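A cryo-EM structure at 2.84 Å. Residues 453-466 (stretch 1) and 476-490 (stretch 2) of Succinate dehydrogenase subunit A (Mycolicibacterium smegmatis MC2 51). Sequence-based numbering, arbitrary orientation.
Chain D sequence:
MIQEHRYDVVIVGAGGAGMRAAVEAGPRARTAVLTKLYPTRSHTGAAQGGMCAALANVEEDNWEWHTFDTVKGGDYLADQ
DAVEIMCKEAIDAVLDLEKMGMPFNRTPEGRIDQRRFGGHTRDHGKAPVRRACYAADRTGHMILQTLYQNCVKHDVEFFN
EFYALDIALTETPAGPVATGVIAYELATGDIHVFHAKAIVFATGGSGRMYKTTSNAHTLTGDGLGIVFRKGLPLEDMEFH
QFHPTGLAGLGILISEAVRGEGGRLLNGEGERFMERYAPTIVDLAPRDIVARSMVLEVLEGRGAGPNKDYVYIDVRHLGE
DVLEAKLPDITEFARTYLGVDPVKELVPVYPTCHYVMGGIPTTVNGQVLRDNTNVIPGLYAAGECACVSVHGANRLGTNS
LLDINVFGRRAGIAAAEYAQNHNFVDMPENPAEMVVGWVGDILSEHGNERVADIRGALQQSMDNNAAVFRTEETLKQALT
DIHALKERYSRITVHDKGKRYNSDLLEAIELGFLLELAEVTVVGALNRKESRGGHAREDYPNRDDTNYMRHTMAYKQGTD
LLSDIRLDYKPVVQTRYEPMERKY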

# COMPACT_ATOMS: atom_id res chain seq x y z
N ASP D 453 41.39 16.21 36.39
CA ASP D 453 42.58 17.01 36.64
C ASP D 453 43.57 16.91 35.48
O ASP D 453 44.13 17.92 35.05
N ILE D 454 43.78 15.70 34.96
CA ILE D 454 44.68 15.54 33.83
C ILE D 454 44.16 16.31 32.62
O ILE D 454 44.92 17.00 31.93
N ARG D 455 42.86 16.21 32.35
CA ARG D 455 42.31 16.88 31.18
C ARG D 455 42.33 18.39 31.35
O ARG D 455 42.65 19.11 30.40
N GLY D 456 42.02 18.90 32.54
CA GLY D 456 42.11 20.33 32.76
C GLY D 456 43.52 20.85 32.62
O GLY D 456 43.74 21.93 32.09
N ALA D 457 44.51 20.07 33.08
CA ALA D 457 45.89 20.48 32.91
C ALA D 457 46.28 20.51 31.44
O ALA D 457 46.93 21.45 30.98
N LEU D 458 45.88 19.49 30.68
CA LEU D 458 46.16 19.48 29.25
C LEU D 458 45.57 20.70 28.56
O LEU D 458 46.25 21.38 27.80
N GLN D 459 44.29 20.97 28.81
CA GLN D 459 43.61 22.05 28.10
C GLN D 459 44.18 23.40 28.49
O GLN D 459 44.36 24.27 27.63
N GLN D 460 44.49 23.60 29.77
CA GLN D 460 45.11 24.85 30.18
C GLN D 460 46.47 25.03 29.51
O GLN D 460 46.79 26.11 29.01
N SER D 461 47.28 23.97 29.49
CA SER D 461 48.61 24.07 28.89
C SER D 461 48.53 24.37 27.40
O SER D 461 49.28 25.21 26.89
N MET D 462 47.63 23.70 26.69
CA MET D 462 47.49 23.95 25.26
C MET D 462 47.01 25.36 25.00
O MET D 462 47.61 26.07 24.18
N ASP D 463 45.97 25.81 25.69
CA ASP D 463 45.48 27.16 25.43
C ASP D 463 46.45 28.23 25.91
O ASP D 463 46.35 29.38 25.48
N ASN D 464 47.40 27.88 26.77
CA ASN D 464 48.44 28.84 27.10
C ASN D 464 49.50 28.91 26.01
O ASN D 464 49.86 30.00 25.56
N ASN D 465 49.99 27.76 25.56
CA ASN D 465 51.17 27.70 24.70
C ASN D 465 50.84 27.52 23.22
O ASN D 465 51.22 28.35 22.39
N ALA D 466 50.13 26.46 22.86
CA ALA D 466 49.84 26.17 21.46
C ALA D 466 48.53 26.82 21.02
O ALA D 466 47.60 26.17 20.54
N LYS D 476 57.99 23.97 23.12
CA LYS D 476 58.76 22.99 23.87
C LYS D 476 58.19 22.79 25.27
O LYS D 476 58.13 21.66 25.77
N GLN D 477 57.77 23.88 25.91
CA GLN D 477 57.11 23.77 27.21
C GLN D 477 55.87 22.90 27.11
O GLN D 477 55.64 22.03 27.96
N ALA D 478 55.06 23.11 26.08
CA ALA D 478 53.86 22.29 25.92
C ALA D 478 54.22 20.84 25.64
O ALA D 478 53.48 19.94 26.05
N LEU D 479 55.33 20.58 24.96
CA LEU D 479 55.75 19.20 24.74
C LEU D 479 56.10 18.52 26.05
O LEU D 479 55.69 17.37 26.30
N THR D 480 56.87 19.19 26.91
CA THR D 480 57.19 18.59 28.20
C THR D 480 55.92 18.39 29.03
O THR D 480 55.77 17.36 29.70
N ASP D 481 55.01 19.36 28.99
CA ASP D 481 53.75 19.21 29.72
C ASP D 481 52.98 17.99 29.24
O ASP D 481 52.46 17.22 30.05
N ILE D 482 52.88 17.81 27.93
CA ILE D 482 52.10 16.69 27.40
C ILE D 482 52.78 15.37 27.71
O ILE D 482 52.10 14.37 27.95
N HIS D 483 54.10 15.33 27.75
CA HIS D 483 54.75 14.08 28.13
C HIS D 483 54.51 13.75 29.60
O HIS D 483 54.26 12.59 29.95
N ALA D 484 54.57 14.76 30.47
CA ALA D 484 54.23 14.53 31.87
C ALA D 484 52.80 14.01 32.02
O ALA D 484 52.55 13.06 32.77
N LEU D 485 51.85 14.62 31.32
CA LEU D 485 50.48 14.15 31.43
C LEU D 485 50.31 12.78 30.82
O LEU D 485 49.44 12.01 31.25
N LYS D 486 51.12 12.43 29.83
CA LYS D 486 51.02 11.09 29.24
C LYS D 486 51.55 10.03 30.19
O LYS D 486 51.10 8.89 30.13
N GLU D 487 52.52 10.38 31.03
CA GLU D 487 52.96 9.40 32.02
C GLU D 487 52.02 9.37 33.22
O GLU D 487 51.92 8.34 33.91
N ARG D 488 51.32 10.47 33.50
CA ARG D 488 50.31 10.45 34.56
C ARG D 488 49.08 9.66 34.14
O ARG D 488 48.51 8.93 34.95
N TYR D 489 48.65 9.80 32.89
CA TYR D 489 47.50 9.06 32.40
C TYR D 489 47.66 7.56 32.57
O TYR D 489 46.66 6.84 32.57
N SER D 490 48.89 7.08 32.73
CA SER D 490 49.14 5.66 32.90
C SER D 490 48.45 5.09 34.13
O SER D 490 48.25 3.87 34.20

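The two helices run nearly antiparallel, at 171°, with axes 9.6 Å apart at closest approach, so the side chains on the facing sides have to fit between one another. Leu-485 is the main bump of the second helix. Pointing toward the first helix in an m,t rotamer, its tip fills the hollow formed by Ile-454, Ala-457 and Leu-458: CD1 lies 3.6 Å from CA of Leu-458, and CD2 lies 3.8 Å from CB of Ala-457. The small methyl of Ala-457 leaves room for this branched tip. Ile-454 starts out sideways, but its m,t chain brings the end inward, CD1 reaching 3.9 Å from CA of Tyr-489, while its CG1 lies 3.8 Å from NH1 of Arg-488, whose long chain lies over this end of the interface.

Along one flank, Leu-458 (t,p) meets Ile-482 (m,t), CD1 to CG1 at 4.2 Å, and Met-462, m at all three chi angles, sets SD 4.2 Å from CD1 of Ile-482; flexible and branched apolar chains together close this buried side.

Next to this apolar flank the contact turns smaller and more polar. Ser-461, in t, donates the one hydrogen bond between the stretches, OG to OD2 of Asp-481 (m) at 3.1 Å, satisfying a buried hydroxyl. Beside it, Ala-478 is short enough to admit Asn-465 (m), their CB atoms 3.8 Å apart.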

# COMPACT_ATOMS: atom_id res chain seq x y z
CB ASP D 453 43.25 16.58 37.94
CG ASP D 453 42.76 17.37 39.13
OD1 ASP D 453 41.69 18.00 39.03
OD2 ASP D 453 43.44 17.36 40.17
CB ILE D 454 44.87 14.05 33.50
CG1 ILE D 454 45.66 13.37 34.59
CG2 ILE D 454 45.58 13.89 32.18
CD1 ILE D 454 45.71 11.90 34.42
CB ARG D 455 40.89 16.39 30.93
CG ARG D 455 40.14 17.23 29.96
CD ARG D 455 39.01 16.46 29.34
NE ARG D 455 38.25 15.67 30.29
CZ ARG D 455 37.48 16.18 31.25
NH1 ARG D 455 37.36 17.48 31.40
NH2 ARG D 455 36.82 15.37 32.06
CB ALA D 457 46.81 19.55 33.68
CB LEU D 458 45.60 18.21 28.60
CG LEU D 458 45.51 18.25 27.08
CD1 LEU D 458 46.85 17.97 26.46
CD2 LEU D 458 44.48 17.29 26.56
CB GLN D 459 42.12 21.98 28.38
CG GLN D 459 41.50 20.71 27.89
CD GLN D 459 40.02 20.67 28.11
OE1 GLN D 459 39.30 19.94 27.45
NE2 GLN D 459 39.55 21.46 29.06
CB GLN D 460 45.25 24.88 31.69
CG GLN D 460 46.02 26.06 32.21
CD GLN D 460 45.38 27.37 31.82
OE1 GLN D 460 44.38 27.78 32.41
NE2 GLN D 460 45.93 28.03 30.83
CB SER D 461 49.38 22.78 29.13
OG SER D 461 50.50 22.69 28.30
CB MET D 462 46.53 22.94 24.64
CG MET D 462 47.14 21.58 24.41
SD MET D 462 48.25 21.54 23.00
CE MET D 462 47.08 21.43 21.66
CB ASP D 463 44.12 27.35 26.07
CG ASP D 463 43.26 28.35 25.33
OD1 ASP D 463 42.22 27.95 24.79
OD2 ASP D 463 43.63 29.54 25.30
CB ASN D 464 49.10 28.46 28.43
CG ASN D 464 48.59 29.29 29.58
OD1 ASN D 464 48.01 30.35 29.39
ND2 ASN D 464 48.81 28.80 30.80
CB ASN D 465 52.08 26.57 25.17
CG ASN D 465 52.50 26.73 26.60
OD1 ASN D 465 52.68 25.76 27.32
ND2 ASN D 465 52.64 27.97 27.02
CB ALA D 466 49.81 24.66 21.23
CB LYS D 476 60.22 23.42 23.94
CG LYS D 476 60.90 23.43 22.59
CD LYS D 476 62.39 23.26 22.71
CE LYS D 476 63.00 22.93 21.36
NZ LYS D 476 62.25 21.83 20.69
CB GLN D 477 56.75 25.16 27.72
CG GLN D 477 56.01 25.15 29.04
CD GLN D 477 56.92 24.83 30.20
OE1 GLN D 477 58.14 24.91 30.08
NE2 GLN D 477 56.33 24.45 31.32
CB ALA D 478 52.99 22.85 24.80
CB LEU D 479 56.93 19.14 23.78
CG LEU D 479 56.58 18.72 22.36
CD1 LEU D 479 57.84 18.65 21.53
CD2 LEU D 479 55.87 17.39 22.38
CB THR D 480 58.18 19.45 28.98
OG1 THR D 480 57.51 20.58 29.52
CG2 THR D 480 59.30 19.91 28.07
CB ASP D 481 52.90 20.47 29.56
CG ASP D 481 53.43 21.64 30.35
OD1 ASP D 481 54.53 21.52 30.93
OD2 ASP D 481 52.74 22.68 30.40
CB ILE D 482 51.87 16.87 25.90
CG1 ILE D 482 50.95 18.06 25.66
CG2 ILE D 482 51.22 15.66 25.31
CD1 ILE D 482 50.61 18.25 24.24
CB HIS D 483 56.24 14.15 27.82
CG HIS D 483 56.56 13.97 26.37
ND1 HIS D 483 57.77 14.33 25.81
CD2 HIS D 483 55.82 13.46 25.35
CE1 HIS D 483 57.76 14.05 24.52
NE2 HIS D 483 56.58 13.52 24.22
CB ALA D 484 54.42 15.82 32.66
CB LEU D 485 49.52 15.14 30.79
CG LEU D 485 49.64 16.58 31.28
CD1 LEU D 485 48.94 17.51 30.34
CD2 LEU D 485 49.08 16.71 32.67
CB LYS D 486 51.77 11.04 27.92
CG LYS D 486 51.03 11.63 26.75
CD LYS D 486 51.85 11.56 25.49
CE LYS D 486 50.96 11.48 24.28
NZ LYS D 486 51.69 10.93 23.12
CB GLU D 487 54.40 9.65 32.46
CG GLU D 487 54.67 10.96 33.16
CD GLU D 487 54.43 10.88 34.65
OE1 GLU D 487 54.39 9.76 35.18
OE2 GLU D 487 54.28 11.95 35.28
CB ARG D 488 49.92 11.87 34.95
CG ARG D 488 50.96 12.59 35.74
CD ARG D 488 50.62 14.05 35.89
NE ARG D 488 49.25 14.24 36.35
CZ ARG D 488 48.74 15.42 36.66
NH1 ARG D 488 47.48 15.51 37.08
NH2 ARG D 488 49.47 16.52 36.55
CB TYR D 489 47.26 9.40 30.93
CG TYR D 489 46.13 8.67 30.26
CD1 TYR D 489 44.84 9.16 30.32
CD2 TYR D 489 46.34 7.51 29.55
CE1 TYR D 489 43.80 8.50 29.71
CE2 TYR D 489 45.31 6.85 28.93
CZ TYR D 489 44.05 7.36 29.02
OH TYR D 489 43.02 6.70 28.40
CB SER D 490 50.64 5.41 32.99
OG SER D 490 50.91 4.05 33.26